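PDB 4H0O: acetate kinase from Entamoeba histolytica, which probably interconverts acetate and acetyl phosphate with the help of magnesium, as a pyrophosphate-dependent acetate kinase. Local coordinates for residues B[42-55]-B[65-79]. Residues are numbered along the deposited sequence; the frame is centred on the assembly and turned at random.
Sequences SNRVNVTGTEKPFI and KIETPILNHPQAAKL
Asn43 grips the backbone of Leu71 with both ends of its side-chain amide. Its OD1 accepts from Leu71 N at 2.9 Å. Its ND2 gives an almost straight bond to Leu71 O, also 2.9 Å, in the carbonyl plane and on a lone pair. The amide thus pairs with both the backbone N-H and the C=O of Leu71, as a peptide group would. CG lies beside the backbone N (chi1 -62°), which brings the amide to Leu71. The backbone of Asn43 is left-handed and belongs to a G1 beta bulge, in which Asn43 and Arg44 both face Phe54. ND2 has a second acceptor, Ser24 O.

Pro53 O takes Thr68 N at 2.9 Å and, weakly, Thr68 OG1. Next along, Ile55 and Ile66 exchange both backbone bonds as an antiparallel hydrogen-bonded pair. Phe54 and Glu67 form the adjoining non-hydrogen-bonded pair.

The extended chain of Lys65 runs obliquely past the Phe54 ring, with CG 3.5 Å from CE2. Arg44 CB lies over one face of that ring, toward its rim. On the opposite face of the sheet from Phe54, Ile55 CD1 meets Leu71 CD1 at 4.1 Å and reaches Leu79 CB. Pro53 CG packs on Ile70 CD1, 3.7 Å away.

Ser42 CB rests on Ala76 CB at 3.8 Å. Ser42 OG is hydrogen-bonded to Leu26 N and to a water, which donates weakly to Asn72 O. Asn72 caps helix 73-86 through a capping box with Gln75, each side chain accepting from the other's backbone N.

The contact joins the hairpin of strands 54-59 and 62-67, at the edge of the mixed sheet, to helix 73-86. Strand 36-44 lies beside the hairpin, and His73 and Ala77 of the helix touch Leu26 of strand 26-31 and Val136 of helix 129-143.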
# COMPACT_ATOMS: atom_id res chain seq x y z
N SER B 42 -1.23 29.89 -25.81
CA SER B 42 -2.43 30.69 -25.99
C SER B 42 -2.76 31.44 -24.70
O SER B 42 -2.20 31.13 -23.65
CB SER B 42 -3.62 29.81 -26.37
OG SER B 42 -4.01 28.99 -25.29
N ASN B 43 -3.66 32.41 -24.79
CA ASN B 43 -4.15 33.14 -23.62
C ASN B 43 -3.05 33.75 -22.75
O ASN B 43 -3.08 33.60 -21.52
CB ASN B 43 -5.06 32.25 -22.77
CG ASN B 43 -6.30 31.78 -23.51
OD1 ASN B 43 -6.78 32.45 -24.43
ND2 ASN B 43 -6.84 30.64 -23.10
N ARG B 44 -2.09 34.44 -23.36
CA ARG B 44 -1.01 35.07 -22.60
C ARG B 44 -1.40 36.48 -22.14
O ARG B 44 -2.13 37.18 -22.84
CB ARG B 44 0.27 35.13 -23.44
CG ARG B 44 0.64 33.81 -24.09
CD ARG B 44 0.37 32.64 -23.16
NE ARG B 44 1.37 32.53 -22.10
CZ ARG B 44 1.23 31.81 -21.00
NH1 ARG B 44 0.11 31.12 -20.80
NH2 ARG B 44 2.19 31.78 -20.09
N VAL B 45 -0.92 36.88 -20.96
CA VAL B 45 -1.22 38.20 -20.44
C VAL B 45 0.04 38.91 -19.95
O VAL B 45 0.87 38.32 -19.25
CB VAL B 45 -2.31 38.15 -19.33
CG1 VAL B 45 -1.84 37.35 -18.14
CG2 VAL B 45 -2.70 39.56 -18.89
N ASN B 46 0.19 40.17 -20.35
CA ASN B 46 1.23 41.03 -19.80
C ASN B 46 0.62 41.95 -18.74
O ASN B 46 -0.37 42.64 -19.00
CB ASN B 46 1.91 41.85 -20.89
CG ASN B 46 2.73 41.00 -21.85
OD1 ASN B 46 3.18 39.91 -21.49
ND2 ASN B 46 2.93 41.50 -23.06
N VAL B 47 1.20 41.93 -17.54
CA VAL B 47 0.70 42.74 -16.43
C VAL B 47 1.01 44.22 -16.66
O VAL B 47 0.36 45.10 -16.10
CB VAL B 47 1.26 42.21 -15.07
CG1 VAL B 47 2.78 42.21 -15.08
CG2 VAL B 47 0.73 43.01 -13.90
N THR B 48 1.99 44.50 -17.53
CA THR B 48 2.33 45.87 -17.91
C THR B 48 1.98 46.18 -19.36
O THR B 48 1.88 47.35 -19.75
CB THR B 48 3.82 46.20 -17.66
OG1 THR B 48 4.64 45.15 -18.19
CG2 THR B 48 4.08 46.34 -16.17
N GLY B 49 1.80 45.15 -20.18
CA GLY B 49 1.37 45.34 -21.55
C GLY B 49 -0.05 45.86 -21.64
O GLY B 49 -1.00 45.08 -21.49
N THR B 50 -0.21 47.16 -21.87
CA THR B 50 -1.53 47.77 -22.02
C THR B 50 -2.20 47.18 -23.25
O THR B 50 -2.14 47.76 -24.34
CB THR B 50 -1.42 49.30 -22.20
OG1 THR B 50 -0.35 49.81 -21.39
CG2 THR B 50 -2.72 49.98 -21.82
N GLU B 51 -2.85 46.03 -23.07
CA GLU B 51 -3.10 45.14 -24.19
C GLU B 51 -4.15 44.06 -23.88
O GLU B 51 -4.70 44.01 -22.77
CB GLU B 51 -1.77 44.47 -24.55
CG GLU B 51 -1.62 43.98 -25.97
CD GLU B 51 -0.73 42.76 -26.04
OE1 GLU B 51 0.50 42.89 -25.86
OE2 GLU B 51 -1.27 41.65 -26.27
N LYS B 52 -4.41 43.21 -24.86
CA LYS B 52 -5.39 42.13 -24.77
C LYS B 52 -4.69 40.79 -24.53
O LYS B 52 -3.46 40.72 -24.61
CB LYS B 52 -6.19 42.07 -26.07
CG LYS B 52 -6.67 43.41 -26.59
CD LYS B 52 -7.46 43.24 -27.88
CE LYS B 52 -7.64 44.56 -28.60
NZ LYS B 52 -8.20 44.36 -29.97
N PRO B 53 -5.46 39.72 -24.24
CA PRO B 53 -4.81 38.41 -24.21
C PRO B 53 -4.40 38.01 -25.62
O PRO B 53 -5.02 38.46 -26.59
CB PRO B 53 -5.91 37.48 -23.69
CG PRO B 53 -7.18 38.18 -24.02
CD PRO B 53 -6.88 39.64 -23.87
N PHE B 54 -3.37 37.18 -25.74
CA PHE B 54 -2.80 36.87 -27.05
C PHE B 54 -2.12 35.51 -27.08
O PHE B 54 -1.78 34.95 -26.03
CB PHE B 54 -1.79 37.95 -27.45
CG PHE B 54 -0.62 38.06 -26.51
CD1 PHE B 54 -0.72 38.79 -25.34
CD2 PHE B 54 0.58 37.44 -26.81
CE1 PHE B 54 0.35 38.90 -24.48
CE2 PHE B 54 1.66 37.54 -25.94
CZ PHE B 54 1.54 38.27 -24.78
N ILE B 55 -1.93 34.98 -28.28
CA ILE B 55 -1.07 33.82 -28.47
C ILE B 55 0.34 34.31 -28.74
O ILE B 55 0.56 35.14 -29.63
CB ILE B 55 -1.54 32.94 -29.64
CG1 ILE B 55 -3.02 32.56 -29.46
CG2 ILE B 55 -0.68 31.69 -29.75
CD1 ILE B 55 -3.57 31.69 -30.57
N LYS B 65 3.11 38.10 -31.51
CA LYS B 65 1.91 38.16 -30.68
C LYS B 65 0.67 38.49 -31.50
O LYS B 65 0.58 39.55 -32.12
CB LYS B 65 2.11 39.18 -29.56
CG LYS B 65 3.32 38.90 -28.68
CD LYS B 65 3.52 39.99 -27.63
CE LYS B 65 4.61 39.61 -26.64
NZ LYS B 65 4.88 40.69 -25.66
N ILE B 66 -0.29 37.57 -31.49
CA ILE B 66 -1.57 37.78 -32.16
C ILE B 66 -2.64 37.97 -31.09
O ILE B 66 -2.93 37.04 -30.33
CB ILE B 66 -1.95 36.59 -33.06
CG1 ILE B 66 -0.96 36.44 -34.21
CG2 ILE B 66 -3.35 36.78 -33.63
CD1 ILE B 66 0.26 35.62 -33.88
N GLU B 67 -3.22 39.16 -31.02
CA GLU B 67 -4.25 39.45 -30.03
C GLU B 67 -5.50 38.62 -30.30
O GLU B 67 -5.92 38.47 -31.45
CB GLU B 67 -4.57 40.94 -29.99
CG GLU B 67 -3.49 41.78 -29.31
CD GLU B 67 -3.74 43.27 -29.42
OE1 GLU B 67 -3.92 43.75 -30.56
OE2 GLU B 67 -3.76 43.95 -28.38
N THR B 68 -6.07 38.08 -29.24
CA THR B 68 -7.18 37.15 -29.34
C THR B 68 -8.16 37.38 -28.20
O THR B 68 -7.80 37.96 -27.17
CB THR B 68 -6.69 35.69 -29.25
OG1 THR B 68 -5.71 35.58 -28.21
CG2 THR B 68 -6.06 35.23 -30.56
N PRO B 69 -9.41 36.94 -28.37
CA PRO B 69 -10.30 36.85 -27.21
C PRO B 69 -9.78 35.73 -26.32
O PRO B 69 -8.85 35.03 -26.71
CB PRO B 69 -11.64 36.46 -27.82
CG PRO B 69 -11.53 36.79 -29.28
CD PRO B 69 -10.10 36.58 -29.63
N ILE B 70 -10.36 35.55 -25.13
CA ILE B 70 -10.02 34.37 -24.34
C ILE B 70 -10.48 33.14 -25.11
O ILE B 70 -11.63 33.06 -25.55
CB ILE B 70 -10.66 34.41 -22.94
CG1 ILE B 70 -10.03 35.52 -22.09
CG2 ILE B 70 -10.49 33.07 -22.23
CD1 ILE B 70 -8.53 35.39 -21.94
N LEU B 71 -9.57 32.18 -25.29
CA LEU B 71 -9.85 31.03 -26.14
C LEU B 71 -9.93 29.74 -25.33
O LEU B 71 -9.17 29.55 -24.38
CB LEU B 71 -8.75 30.90 -27.21
CG LEU B 71 -8.65 32.03 -28.24
CD1 LEU B 71 -7.38 31.91 -29.06
CD2 LEU B 71 -9.87 32.01 -29.14
N ASN B 72 -10.85 28.86 -25.70
CA ASN B 72 -10.79 27.49 -25.20
C ASN B 72 -9.68 26.74 -25.94
O ASN B 72 -8.94 27.33 -26.73
CB ASN B 72 -12.14 26.77 -25.30
CG ASN B 72 -12.64 26.61 -26.73
OD1 ASN B 72 -11.86 26.53 -27.67
ND2 ASN B 72 -13.96 26.54 -26.88
N HIS B 73 -9.55 25.44 -25.69
CA HIS B 73 -8.48 24.68 -26.32
C HIS B 73 -8.65 24.45 -27.84
O HIS B 73 -7.73 24.75 -28.61
CB HIS B 73 -8.20 23.38 -25.56
CG HIS B 73 -7.70 23.59 -24.17
ND1 HIS B 73 -6.50 24.23 -23.90
CD2 HIS B 73 -8.22 23.26 -22.97
CE1 HIS B 73 -6.31 24.27 -22.59
NE2 HIS B 73 -7.34 23.69 -22.00
N PRO B 74 -9.81 23.93 -28.29
CA PRO B 74 -9.93 23.71 -29.74
C PRO B 74 -9.89 25.00 -30.57
O PRO B 74 -9.40 24.97 -31.71
CB PRO B 74 -11.30 23.03 -29.88
CG PRO B 74 -12.05 23.39 -28.64
CD PRO B 74 -11.01 23.47 -27.56
N GLN B 75 -10.38 26.12 -30.03
CA GLN B 75 -10.29 27.40 -30.72
C GLN B 75 -8.84 27.83 -30.88
O GLN B 75 -8.43 28.29 -31.94
CB GLN B 75 -11.07 28.48 -29.96
CG GLN B 75 -12.59 28.38 -30.08
CD GLN B 75 -13.31 29.11 -28.96
OE1 GLN B 75 -12.68 29.71 -28.08
NE2 GLN B 75 -14.64 29.07 -28.98
N ALA B 76 -8.06 27.67 -29.81
CA ALA B 76 -6.64 27.97 -29.86
C ALA B 76 -5.94 27.06 -30.86
O ALA B 76 -5.09 27.51 -31.63
CB ALA B 76 -6.02 27.83 -28.48
N ALA B 77 -6.30 25.78 -30.84
CA ALA B 77 -5.71 24.80 -31.75
C ALA B 77 -5.87 25.22 -33.20
O ALA B 77 -4.90 25.21 -33.97
CB ALA B 77 -6.34 23.44 -31.53
N LYS B 78 -7.09 25.60 -33.58
CA LYS B 78 -7.39 26.06 -34.93
C LYS B 78 -6.54 27.27 -35.33
O LYS B 78 -5.94 27.29 -36.40
CB LYS B 78 -8.88 26.41 -35.05
CG LYS B 78 -9.24 27.18 -36.31
CD LYS B 78 -10.63 26.81 -36.81
CE LYS B 78 -10.93 27.44 -38.17
NZ LYS B 78 -12.09 26.81 -38.84
N LEU B 79 -6.49 28.26 -34.45
CA LEU B 79 -5.74 29.49 -34.73
C LEU B 79 -4.23 29.23 -34.78
O LEU B 79 -3.50 29.90 -35.51
CB LEU B 79 -6.08 30.57 -33.69
CG LEU B 79 -7.23 31.53 -34.04
CD1 LEU B 79 -8.46 30.78 -34.54
CD2 LEU B 79 -7.60 32.39 -32.85
O HOH W 1 -6.35 27.61 -25.09